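Local coordinates for protein 4-oxalocrotonate decarboxylase NahK (PDB 5D2K) that catalyses the metal-assisted decarboxylation of 4-oxalocrotonate to 2-oxopent-4-enoate, a step in naphthalene degradation, at residues I117-K122 against A137-V142; K122-G127 against I231-F236. The protein carries 1 engineered substitution. One frame throughout, in Å; residues are numbered along the deposited sequence.

Interaction 1. Residues I117-K122 against A137-V142; sequences ISVVTK and AAIDYV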
loop_
_atom_site.group_PDB
_atom_site.type_symbol
_atom_site.label_atom_id
_atom_site.label_comp_id
_atom_site.label_asym_id
_atom_site.label_seq_id
_atom_site.Cartn_x
_atom_site.Cartn_y
_atom_site.Cartn_z
ATOM N N ILE A 117 8.835 -4.431 -1.774
ATOM C CA ILE A 117 9.762 -4.688 -0.689
ATOM C C ILE A 117 9.397 -3.752 0.467
ATOM O O ILE A 117 9.132 -2.551 0.283
ATOM C CB ILE A 117 11.253 -4.545 -1.139
ATOM C CG1 ILE A 117 12.209 -5.038 -0.044
ATOM C CG2 ILE A 117 11.577 -3.133 -1.556
ATOM C CD1 ILE A 117 12.108 -6.551 0.259
ATOM N N SER A 118 9.296 -4.337 1.653
ATOM C CA SER A 118 8.959 -3.563 2.839
ATOM C C SER A 118 10.154 -3.410 3.750
ATOM O O SER A 118 11.115 -4.180 3.667
ATOM C CB SER A 118 7.825 -4.224 3.623
ATOM O OG SER A 118 6.692 -4.395 2.807
ATOM N N VAL A 119 10.071 -2.419 4.629
ATOM C CA VAL A 119 11.079 -2.224 5.668
ATOM C C VAL A 119 10.401 -2.115 7.019
ATOM O O VAL A 119 9.222 -1.766 7.106
ATOM C CB VAL A 119 11.950 -0.951 5.433
ATOM C CG1 VAL A 119 12.713 -1.057 4.121
ATOM C CG2 VAL A 119 11.092 0.321 5.473
ATOM N N VAL A 120 11.141 -2.450 8.071
ATOM C CA VAL A 120 10.726 -2.132 9.435
ATOM C C VAL A 120 11.748 -1.164 9.991
ATOM O O VAL A 120 12.941 -1.402 9.879
ATOM C CB VAL A 120 10.617 -3.403 10.317
ATOM C CG1 VAL A 120 10.464 -3.040 11.788
ATOM C CG2 VAL A 120 9.423 -4.234 9.875
ATOM N N THR A 121 11.286 -0.056 10.565
ATOM C CA THR A 121 12.204 0.959 11.073
ATOM C C THR A 121 12.578 0.694 12.528
ATOM O O THR A 121 11.848 0.008 13.240
ATOM C CB THR A 121 11.604 2.373 10.977
ATOM O OG1 THR A 121 10.503 2.507 11.896
ATOM C CG2 THR A 121 11.129 2.658 9.555
ATOM N N LYS A 122 13.706 1.259 12.963
ATOM C CA LYS A 122 14.115 1.155 14.374
ATOM C C LYS A 122 14.408 2.511 15.023
ATOM O O LYS A 122 14.902 2.567 16.146
ATOM C CB LYS A 122 15.339 0.239 14.523
ATOM C CG LYS A 122 16.538 0.604 13.658
ATOM C CD LYS A 122 17.693 -0.351 13.940
ATOM C CE LYS A 122 18.861 -0.103 13.014
ATOM N NZ LYS A 122 20.019 -0.970 13.399
ATOM N N ALA A 137 19.957 4.725 8.346
ATOM C CA ALA A 137 20.253 4.140 9.653
ATOM C C ALA A 137 18.986 3.775 10.424
ATOM O O ALA A 137 19.037 2.990 11.373
ATOM C CB ALA A 137 21.094 5.090 10.465
ATOM N N ALA A 138 17.861 4.348 10.017
ATOM C CA ALA A 138 16.590 4.056 10.668
ATOM C C ALA A 138 15.995 2.714 10.223
ATOM O O ALA A 138 15.020 2.255 10.814
ATOM C CB ALA A 138 15.603 5.182 10.410
ATOM N N ILE A 139 16.568 2.082 9.197
ATOM C CA ILE A 139 16.052 0.796 8.723
ATOM C C ILE A 139 16.609 -0.367 9.537
ATOM O O ILE A 139 17.827 -0.549 9.629
ATOM C CB ILE A 139 16.384 0.563 7.239
ATOM C CG1 ILE A 139 15.868 1.731 6.387
ATOM C CG2 ILE A 139 15.783 -0.772 6.764
ATOM C CD1 ILE A 139 14.392 2.052 6.604
ATOM N N ASP A 140 15.710 -1.160 10.110
ATOM C CA ASP A 140 16.084 -2.326 10.912
ATOM C C ASP A 140 16.320 -3.525 10.005
ATOM O O ASP A 140 17.406 -4.106 9.997
ATOM C CB ASP A 140 14.969 -2.611 11.935
ATOM C CG ASP A 140 15.425 -3.474 13.099
ATOM O OD1 ASP A 140 16.532 -4.039 13.037
ATOM O OD2 ASP A 140 14.649 -3.577 14.075
ATOM N N TYR A 141 15.312 -3.882 9.222
ATOM C CA TYR A 141 15.445 -4.990 8.278
ATOM C C TYR A 141 14.409 -4.859 7.159
ATOM O O TYR A 141 13.548 -3.970 7.187
ATOM C CB TYR A 141 15.313 -6.341 8.999
ATOM C CG TYR A 141 14.043 -6.520 9.809
ATOM C CD1 TYR A 141 13.951 -6.041 11.116
ATOM C CD2 TYR A 141 12.950 -7.189 9.278
ATOM C CE1 TYR A 141 12.791 -6.204 11.863
ATOM C CE2 TYR A 141 11.781 -7.363 10.017
ATOM C CZ TYR A 141 11.714 -6.867 11.306
ATOM O OH TYR A 141 10.558 -7.039 12.034
ATOM N N VAL A 142 14.515 -5.732 6.164
ATOM C CA VAL A 142 13.646 -5.680 4.995
ATOM C C VAL A 142 12.795 -6.951 4.917
ATOM O O VAL A 142 13.211 -7.998 5.416
ATOM C CB VAL A 142 14.467 -5.493 3.707
ATOM C CG1 VAL A 142 15.462 -4.339 3.894
ATOM C CG2 VAL A 142 15.186 -6.782 3.338
HETATM O O HOH W 1 12.423 -2.242 14.869
HETATM O O HOH W 2 19.247 -3.970 12.103
#

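Interaction 2. Residues K122-G127 against I231-F236; sequences KAPLHG and IPAGTF. With EDO (1,2-ethanediol), chain G.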
loop_
_atom_site.group_PDB
_atom_site.type_symbol
_atom_site.label_atom_id
_atom_site.label_comp_id
_atom_site.label_asym_id
_atom_site.label_seq_id
_atom_site.Cartn_x
_atom_site.Cartn_y
_atom_site.Cartn_z
ATOM N N LYS A 122 13.706 1.259 12.963
ATOM C CA LYS A 122 14.115 1.155 14.374
ATOM C C LYS A 122 14.408 2.511 15.023
ATOM O O LYS A 122 14.902 2.567 16.146
ATOM C CB LYS A 122 15.339 0.239 14.523
ATOM C CG LYS A 122 16.538 0.604 13.658
ATOM C CD LYS A 122 17.693 -0.351 13.940
ATOM C CE LYS A 122 18.861 -0.103 13.014
ATOM N NZ LYS A 122 20.019 -0.970 13.399
ATOM N N ALA A 123 14.102 3.591 14.312
ATOM C CA ALA A 123 14.239 4.947 14.836
ATOM C C ALA A 123 13.196 5.823 14.176
ATOM O O ALA A 123 12.818 5.563 13.041
ATOM C CB ALA A 123 15.636 5.491 14.570
ATOM N N PRO A 124 12.712 6.857 14.880
ATOM C CA PRO A 124 11.690 7.696 14.245
ATOM C C PRO A 124 12.208 8.479 13.046
ATOM O O PRO A 124 13.389 8.857 12.989
ATOM C CB PRO A 124 11.256 8.653 15.361
ATOM C CG PRO A 124 12.317 8.577 16.401
ATOM C CD PRO A 124 13.045 7.289 16.248
ATOM N N LEU A 125 11.320 8.695 12.080
ATOM C CA LEU A 125 11.641 9.518 10.926
ATOM C C LEU A 125 10.649 10.662 10.784
ATOM O O LEU A 125 9.427 10.450 10.807
ATOM C CB LEU A 125 11.661 8.671 9.650
ATOM C CG LEU A 125 12.805 7.676 9.529
ATOM C CD1 LEU A 125 12.513 6.691 8.413
ATOM C CD2 LEU A 125 14.108 8.409 9.247
ATOM N N HIS A 126 11.190 11.868 10.612
ATOM C CA HIS A 126 10.401 13.096 10.511
ATOM C C HIS A 126 10.694 13.873 9.231
ATOM O O HIS A 126 11.843 13.983 8.803
ATOM C CB HIS A 126 10.684 14.029 11.698
ATOM C CG HIS A 126 10.313 13.469 13.037
ATOM N ND1 HIS A 126 9.166 13.838 13.702
ATOM C CD2 HIS A 126 10.950 12.588 13.847
ATOM C CE1 HIS A 126 9.108 13.209 14.862
ATOM N NE2 HIS A 126 10.176 12.441 14.973
ATOM N N GLY A 127 9.652 14.420 8.624
ATOM C CA GLY A 127 9.811 15.480 7.650
ATOM C C GLY A 127 9.522 16.792 8.362
ATOM O O GLY A 127 9.298 16.811 9.577
ATOM N N ILE A 231 6.858 9.048 11.144
ATOM C CA ILE A 231 6.968 7.598 11.189
ATOM C C ILE A 231 7.603 7.162 12.497
ATOM O O ILE A 231 8.799 7.350 12.692
ATOM C CB ILE A 231 7.824 7.054 10.028
ATOM C CG1 ILE A 231 7.407 7.676 8.691
ATOM C CG2 ILE A 231 7.734 5.529 9.970
ATOM C CD1 ILE A 231 8.340 7.277 7.536
ATOM N N PRO A 232 6.815 6.588 13.414
ATOM C CA PRO A 232 7.427 6.125 14.667
ATOM C C PRO A 232 8.420 4.978 14.458
ATOM O O PRO A 232 8.334 4.236 13.474
ATOM C CB PRO A 232 6.216 5.657 15.494
ATOM C CG PRO A 232 5.035 6.356 14.879
ATOM C CD PRO A 232 5.349 6.422 13.415
ATOM N N ALA A 233 9.377 4.845 15.369
ATOM C CA ALA A 233 10.232 3.663 15.375
ATOM C C ALA A 233 9.371 2.415 15.427
ATOM O O ALA A 233 8.345 2.387 16.117
ATOM C CB ALA A 233 11.183 3.695 16.561
ATOM N N GLY A 234 9.787 1.390 14.693
ATOM C CA GLY A 234 9.109 0.107 14.718
ATOM C C GLY A 234 7.988 -0.024 13.711
ATOM O O GLY A 234 7.180 -0.946 13.801
ATOM N N THR A 235 7.931 0.891 12.747
ATOM C CA THR A 235 6.872 0.873 11.749
ATOM C C THR A 235 7.229 0.008 10.540
ATOM O O THR A 235 8.327 0.100 9.993
ATOM C CB THR A 235 6.536 2.304 11.271
ATOM O OG1 THR A 235 6.178 3.108 12.410
ATOM C CG2 THR A 235 5.372 2.307 10.266
ATOM N N PHE A 236 6.270 -0.819 10.137
ATOM C CA PHE A 236 6.346 -1.615 8.909
ATOM C C PHE A 236 5.858 -0.751 7.753
ATOM O O PHE A 236 4.770 -0.188 7.820
ATOM C CB PHE A 236 5.502 -2.886 9.080
ATOM C CG PHE A 236 5.347 -3.737 7.841
ATOM C CD1 PHE A 236 6.295 -4.688 7.509
ATOM C CD2 PHE A 236 4.196 -3.663 7.080
ATOM C CE1 PHE A 236 6.114 -5.514 6.402
ATOM C CE2 PHE A 236 4.015 -4.485 5.973
ATOM C CZ PHE A 236 4.981 -5.403 5.635
HETATM C C1 EDO G . 6.175 16.926 11.731
HETATM O O1 EDO G . 6.904 17.976 11.086
HETATM C C2 EDO G . 7.154 15.827 12.104
HETATM O O2 EDO G . 7.203 15.675 13.526
HETATM O O HOH W 3 10.526 5.291 11.522
#

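Interaction 1. Residues I117-K122 against A137-V142
A classic beta bulge, in which D140 and Y141 both face V120, offsets the antiparallel pairing of strands 112-121 and 139-149 by one residue. Both strands belong to the mixed sheet of this FAH-family fold. V120 N bonds to Y141 O at 3.0 Å. V120 O accepts the N-H of D140 at 2.8 Å and, more weakly, that of Y141. The shift falls between V120 and T121. Past the bulge, K122 N bonds to A138 O at 2.7 Å.

With Y141 CG between its backbone N and carbonyl carbon (chi1 55°), the ring comes to lie beside V120 on one face of the sheet. V120 CB stands over one ring face, offset toward the rim, in a CH-pi contact. V120 CG2 comes within 3.7 Å of Y141 OH, and CG1 lies near CE1. The two side chains run side by side and point the same way. F236 of strand 236-238 also touches V120. An alanine in place of Y141 would probably leave V120 without this aromatic cover and open a gap beside its methyl groups.

V119 and V142 point to the other face. V119 CG2 meets I139 CD1 at 3.9 Å, and these two side chains cross at about a right angle. V217 and L214 of helix 213-225 pack on V119 and I139, respectively.

The K122 side chain is extended beyond CG and crosses D140. K122 CE rests 3.5 Å from A137 O. K122 NZ stays 4.7 Å from D140 OD1, so any attraction between the opposite charges would act without direct contact. One water donates hydrogen bonds to T121 O and, at 2.7 Å, to D140 OD2.

Interaction 2. Residues K122-G127 against I231-F236
L125 CG (chi1 -69°) and I231 CG1 (chi1 -47°) both stand anti to the carbonyl carbon, beside the backbone N. In I231, CD1 then extends anti to CA (chi2 174°), and I231 CD1 meets L125 CB at 4.2 Å. The backbones of the two residues form a single antiparallel hydrogen-bonded bridge. L125 N bonds to I231 O at 2.9 Å. I231 N returns a bond of similar length to L125 O. I231 O also takes a CA-H...O contact from P124 CA at 3.3 Å. A water lies 2.8 Å from A123 O and also close to I231 O.

A233 CB points toward the other segment and packs 3.7 Å from A123 N. A233 belongs to a type II beta turn from P232 to T235. At G234 a side chain would be jammed against the carbonyl O of A233. T235 OG1 donates to P232 O at 2.7 Å across the turn. At the far end, H126 ND1 is hydrogen-bonded at 2.7 Å to O2 of a 1,2-ethanediol, probably from the crystallisation liquor, and the H126 ring stacks on H230.

Helix 213-225 lies against the bridge, with V217 touching L125 and L220, A221 and L224 touching I231. F236 begins strand 236-238 and bonds through its backbone to L68 of strand 65-71.

In the fold
Interactions 1 and 2 share K122, and their centres lie about 9 Å apart. Strand 112-121 pairs with 139-142 in interaction 1, then runs on into the loop of interaction 2. T121 joins them on its other edge: T121 N probably bonds to T235 O at 3.0 Å, and T121 OG1 accepts from T235 N. Helix 213-225 packs against both contacts. The metal site lies further along the same strands, where E114, E116 and E147 bind magnesium. The S118 side chain is about 5 Å from that of E116 and about 9 Å from the magnesium ion. I231 is more remote, its side chain about 11 Å from that of K69, which binds 2-oxoglutarate in another structure of this protein.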